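Local coordinates for sister chromatid cohesion protein PDS5 homolog C (Arabidopsis thaliana, PDB 7DE9) that acts as a cohesin cofactor in sister chromatid cohesion and recombinational DNA repair, and binds a monomethylated histone H3 peptide through the Tudor domain described here, at residues Glu33-Ala37 with Ala38-His42; Ile53-Leu56 with Lys57-Lys60. All coordinates share one frame; numbering follows the deposited sequence.

How the contacts relate
Contacts 1 and 2 are the turn between strands 26-36 and 41-46 and the turn after strand 51-54 of one small Tudor domain, met in order along the chain, and their centres lie about 11 Å apart. They join through neighbouring strands of the sheet, where a probable hydrogen bond runs from His42 N to Leu54 O (2.9 Å). Beside it, His42 ND1 packs on Leu56 CD1 at 3.4 Å, and the Lys41 chain lies against Tyr55. Lys40 NZ and Lys57 NZ come within 2.9 Å of each other, an approach of like charges that could well depress the ionisation of one amine. Contact 2 reaches the bound histone peptide through Gln59 and Leu54, whereas contact 1 shapes the hairpin that supplies the strand beside it.

Contact 1 of 2, residues Glu33-Ala37 with Ala38-His42; sequences ESYDA and AKKKH
Asp36 and Lys41 form an antiparallel hydrogen-bonded pair at the head of a tight hairpin, with Asp36 N giving a nearly straight bond to Lys41 O (2.7 Å) and Lys41 N returning one to Asp36 O (3.1 Å). The chain between strands 26-36 and 41-46 turns through helix-like residues and closes at Lys40, whose left-handed backbone (phi 56°) lets Lys40 and Lys41 both face Asp36: a worked example of the G1 beta bulge. The Asp36 carboxylate reaches over the turn, CG anti to the backbone N (chi1 -179°), and uses both oxygens. Its OD1 takes the amide of Lys39 on the anti side (Lys39 N to OD1, 2.8 Å), while OD2 meets Lys39 NZ on the syn side in a salt bridge of 2.8 Å; both donors stand somewhat out of the carboxylate plane. The Lys39 chain runs past the carboxylate before bending at its last torsion. An alanine at Asp36 is likely to leave the Lys39 amide and ammonium without these mates and the turn less firmly fixed. Lys41 sends its NZ back to Lys39 O (2.8 Å), somewhat tilted from the carbonyl plane. Tyr35 and His42 sit on the other face of the hairpin as a non-hydrogen-bonded pair. Tyr35 CD1 lies over the centre of the imidazole, 3.3 Å above its plane, and the two ring planes are inclined by 38°. The phenol continues alongside Lys40, its OH 3.6 Å from Lys40 CA. Beyond the hairpin, His42 NE2 is hydrogen-bonded to Gly9 O and Lys40 NZ to Tyr55 OH. With three consecutive lysines in and beside the turn, the carboxylate of Asp36 probably offsets part of the local positive charge while fixing the turn's shape.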
loop_
_atom_site.group_PDB
_atom_site.type_symbol
_atom_site.label_atom_id
_atom_site.label_comp_id
_atom_site.label_asym_id
_atom_site.label_seq_id
_atom_site.Cartn_x
_atom_site.Cartn_y
_atom_site.Cartn_z
ATOM N N GLU A 33 -5.586 -5.774 0.748
ATOM C CA GLU A 33 -6.718 -6.648 0.473
ATOM C C GLU A 33 -6.364 -7.869 -0.378
ATOM O O GLU A 33 -6.991 -8.917 -0.250
ATOM C CB GLU A 33 -7.834 -5.860 -0.210
ATOM C CG GLU A 33 -9.161 -6.600 -0.215
ATOM C CD GLU A 33 -9.803 -6.645 -1.582
ATOM O OE1 GLU A 33 -9.850 -5.593 -2.254
ATOM O OE2 GLU A 33 -10.254 -7.738 -1.987
ATOM N N SER A 34 -5.371 -7.744 -1.250
ATOM C CA SER A 34 -4.970 -8.878 -2.072
ATOM C C SER A 34 -3.558 -8.729 -2.609
ATOM O O SER A 34 -2.950 -7.668 -2.497
ATOM C CB SER A 34 -5.940 -9.063 -3.236
ATOM O OG SER A 34 -6.024 -7.878 -3.997
ATOM N N TYR A 35 -3.054 -9.812 -3.192
ATOM C CA TYR A 35 -1.725 -9.851 -3.795
ATOM C C TYR A 35 -1.753 -10.600 -5.125
ATOM O O TYR A 35 -2.229 -11.737 -5.208
ATOM C CB TYR A 35 -0.723 -10.511 -2.847
ATOM C CG TYR A 35 0.680 -10.648 -3.404
ATOM C CD1 TYR A 35 1.458 -9.529 -3.662
ATOM C CD2 TYR A 35 1.229 -11.899 -3.646
ATOM C CE1 TYR A 35 2.741 -9.654 -4.161
ATOM C CE2 TYR A 35 2.504 -12.035 -4.139
ATOM C CZ TYR A 35 3.257 -10.910 -4.395
ATOM O OH TYR A 35 4.535 -11.055 -4.890
ATOM N N ASP A 36 -1.241 -9.952 -6.163
ATOM C CA ASP A 36 -1.122 -10.559 -7.480
ATOM C C ASP A 36 0.283 -11.118 -7.625
ATOM O O ASP A 36 1.242 -10.364 -7.786
ATOM C CB ASP A 36 -1.426 -9.527 -8.569
ATOM C CG ASP A 36 -1.354 -10.103 -9.972
ATOM O OD1 ASP A 36 -0.322 -10.709 -10.332
ATOM O OD2 ASP A 36 -2.338 -9.935 -10.725
ATOM N N ALA A 37 0.394 -12.441 -7.578
ATOM C CA ALA A 37 1.689 -13.112 -7.537
ATOM C C ALA A 37 2.521 -12.871 -8.791
ATOM O O ALA A 37 3.727 -12.652 -8.708
ATOM C CB ALA A 37 1.493 -14.600 -7.322
ATOM N N ALA A 38 1.875 -12.917 -9.951
ATOM C CA ALA A 38 2.588 -12.802 -11.221
ATOM C C ALA A 38 3.145 -11.401 -11.444
ATOM O O ALA A 38 4.229 -11.242 -12.002
ATOM C CB ALA A 38 1.685 -13.184 -12.363
ATOM N N LYS A 39 2.399 -10.389 -11.015
ATOM C CA LYS A 39 2.801 -8.999 -11.239
ATOM C C LYS A 39 3.494 -8.398 -10.020
ATOM O O LYS A 39 3.997 -7.273 -10.078
ATOM C CB LYS A 39 1.591 -8.137 -11.606
ATOM C CG LYS A 39 0.766 -8.642 -12.780
ATOM C CD LYS A 39 -0.465 -7.764 -12.981
ATOM C CE LYS A 39 -1.443 -8.374 -13.970
ATOM N NZ LYS A 39 -2.018 -9.653 -13.468
ATOM N N LYS A 40 3.504 -9.160 -8.927
ATOM C CA LYS A 40 4.048 -8.727 -7.641
ATOM C C LYS A 40 3.386 -7.420 -7.175
ATOM O O LYS A 40 4.047 -6.472 -6.744
ATOM C CB LYS A 40 5.567 -8.591 -7.724
ATOM C CG LYS A 40 6.263 -9.913 -8.091
ATOM C CD LYS A 40 7.600 -10.064 -7.377
ATOM C CE LYS A 40 8.678 -9.231 -8.053
ATOM N NZ LYS A 40 9.782 -8.801 -7.139
ATOM N N LYS A 41 2.061 -7.404 -7.254
ATOM C CA LYS A 41 1.262 -6.240 -6.904
ATOM C C LYS A 41 0.421 -6.483 -5.654
ATOM O O LYS A 41 -0.157 -7.557 -5.490
ATOM C CB LYS A 41 0.336 -5.866 -8.061
ATOM C CG LYS A 41 1.037 -5.388 -9.320
ATOM C CD LYS A 41 1.696 -4.047 -9.091
ATOM C CE LYS A 41 3.202 -4.157 -9.224
ATOM N NZ LYS A 41 3.614 -4.514 -10.614
ATOM N N HIS A 42 0.355 -5.480 -4.784
ATOM C CA HIS A 42 -0.574 -5.487 -3.652
ATOM C C HIS A 42 -1.694 -4.492 -3.884
ATOM O O HIS A 42 -1.447 -3.385 -4.336
ATOM C CB HIS A 42 0.132 -5.132 -2.347
ATOM C CG HIS A 42 1.071 -6.187 -1.854
ATOM N ND1 HIS A 42 2.395 -6.235 -2.232
ATOM C CD2 HIS A 42 0.881 -7.223 -1.006
ATOM C CE1 HIS A 42 2.981 -7.259 -1.637
ATOM N NE2 HIS A 42 2.086 -7.874 -0.886
#

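Contact 2 of 2, residues Ile53-Leu56 with Lys57-Lys60; sequences ILYL and KNQK
The amides of Asn58 and Gln59 turn back to the carbonyls of Tyr55 and Leu56, so two consecutive acceptors are satisfied within a single turn. Asn58 N reaches Tyr55 O at 3.2 Å, and Gln59 N reaches Leu56 O at 3.0 Å; both bonds join residues three apart, and both donors stand well above their carbonyl planes, the second by 70°. Tyr55 O is also touched by Gln59 CG (3.3 Å), which lies beside its own backbone N (chi1 -67°) and is thereby brought to that oxygen. This short 3-10 turn between the fourth and fifth strands is a recurrent feature of the SH3-like barrel to which Tudor domains belong. Here it carries the chain from strand 51-54 to strand 61-63, and Leu56 sends its side chain inward against Leu12 and His42. From within the turn, the Lys57 side chain crosses the phenol of Tyr55: its CB sits over one ring face, 3.4 Å from Tyr55 CE2, and its CD passes Tyr55 OH at 3.4 Å. That hydroxyl finds its polar partner in Lys40 NZ, which is also close to Lys57 NZ. The Asn58 side chain crosses the same ring obliquely near its CG end, its CB 3.7 Å from Tyr55 CD2. On the ligand side, the amide of Gln59 lies across Leu54, with NE2 3.8 Å from Leu54 CD2. Its OE1 is hydrogen-bonded to a basic side chain of the bound histone peptide, and Leu54 packs against a basic side chain of that peptide.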
loop_
_atom_site.group_PDB
_atom_site.type_symbol
_atom_site.label_atom_id
_atom_site.label_comp_id
_atom_site.label_asym_id
_atom_site.label_seq_id
_atom_site.Cartn_x
_atom_site.Cartn_y
_atom_site.Cartn_z
ATOM N N ILE A 53 -3.043 0.038 -6.613
ATOM C CA ILE A 53 -2.319 -1.184 -6.936
ATOM C C ILE A 53 -0.840 -0.836 -6.907
ATOM O O ILE A 53 -0.385 -0.025 -7.709
ATOM C CB ILE A 53 -2.695 -1.737 -8.311
ATOM C CG1 ILE A 53 -4.176 -2.093 -8.356
ATOM C CG2 ILE A 53 -1.868 -2.965 -8.633
ATOM C CD1 ILE A 53 -4.644 -2.450 -9.741
ATOM N N LEU A 54 -0.100 -1.444 -5.984
ATOM C CA LEU A 54 1.251 -1.000 -5.649
ATOM C C LEU A 54 2.310 -2.089 -5.749
ATOM O O LEU A 54 2.052 -3.242 -5.419
ATOM C CB LEU A 54 1.282 -0.448 -4.219
ATOM C CG LEU A 54 0.520 0.829 -3.877
ATOM C CD1 LEU A 54 0.505 1.023 -2.374
ATOM C CD2 LEU A 54 1.165 2.022 -4.563
ATOM N N TYR A 55 3.507 -1.700 -6.179
ATOM C CA TYR A 55 4.699 -2.506 -5.977
ATOM C C TYR A 55 5.351 -2.018 -4.693
ATOM O O TYR A 55 6.051 -1.008 -4.688
ATOM C CB TYR A 55 5.663 -2.379 -7.153
ATOM C CG TYR A 55 6.879 -3.279 -7.074
ATOM C CD1 TYR A 55 6.751 -4.661 -7.118
ATOM C CD2 TYR A 55 8.156 -2.744 -6.975
ATOM C CE1 TYR A 55 7.858 -5.484 -7.059
ATOM C CE2 TYR A 55 9.269 -3.558 -6.917
ATOM C CZ TYR A 55 9.115 -4.927 -6.955
ATOM O OH TYR A 55 10.223 -5.742 -6.895
ATOM N N LEU A 56 5.099 -2.722 -3.599
ATOM C CA LEU A 56 5.499 -2.230 -2.292
ATOM C C LEU A 56 7.012 -2.192 -2.100
ATOM O O LEU A 56 7.514 -1.416 -1.285
ATOM C CB LEU A 56 4.846 -3.070 -1.202
ATOM C CG LEU A 56 3.370 -2.711 -1.069
ATOM C CD1 LEU A 56 2.674 -3.628 -0.104
ATOM C CD2 LEU A 56 3.231 -1.274 -0.613
ATOM N N LYS A 57 7.737 -3.003 -2.866
ATOM C CA LYS A 57 9.191 -3.064 -2.749
ATOM C C LYS A 57 9.852 -1.743 -3.134
ATOM O O LYS A 57 10.942 -1.424 -2.657
ATOM C CB LYS A 57 9.750 -4.202 -3.605
ATOM C CG LYS A 57 10.247 -5.390 -2.801
ATOM C CD LYS A 57 10.166 -6.687 -3.587
ATOM C CE LYS A 57 8.723 -7.040 -3.906
ATOM N NZ LYS A 57 8.626 -8.390 -4.518
ATOM N N ASN A 58 9.190 -0.977 -3.997
ATOM C CA ASN A 58 9.690 0.339 -4.388
ATOM C C ASN A 58 8.886 1.455 -3.739
ATOM O O ASN A 58 8.862 2.586 -4.222
ATOM C CB ASN A 58 9.677 0.493 -5.909
ATOM C CG ASN A 58 11.074 0.526 -6.498
ATOM O OD1 ASN A 58 11.975 1.162 -5.948
ATOM N ND2 ASN A 58 11.266 -0.172 -7.609
ATOM N N GLN A 59 8.234 1.116 -2.634
ATOM C CA GLN A 59 7.484 2.081 -1.845
ATOM C C GLN A 59 8.110 2.231 -0.474
ATOM O O GLN A 59 8.684 1.288 0.065
ATOM C CB GLN A 59 6.024 1.648 -1.688
ATOM C CG GLN A 59 5.219 1.646 -2.972
ATOM C CD GLN A 59 4.892 3.042 -3.452
ATOM O OE1 GLN A 59 4.730 3.964 -2.649
ATOM N NE2 GLN A 59 4.798 3.209 -4.767
ATOM N N LYS A 60 8.003 3.422 0.093
ATOM C CA LYS A 60 8.228 3.558 1.514
ATOM C C LYS A 60 6.899 3.289 2.190
ATOM O O LYS A 60 5.878 3.889 1.860
ATOM C CB LYS A 60 8.796 4.931 1.869
ATOM C CG LYS A 60 10.170 5.136 1.295
ATOM C CD LYS A 60 11.178 4.446 2.192
ATOM C CE LYS A 60 12.456 4.114 1.463
ATOM N NZ LYS A 60 12.635 4.877 0.187
#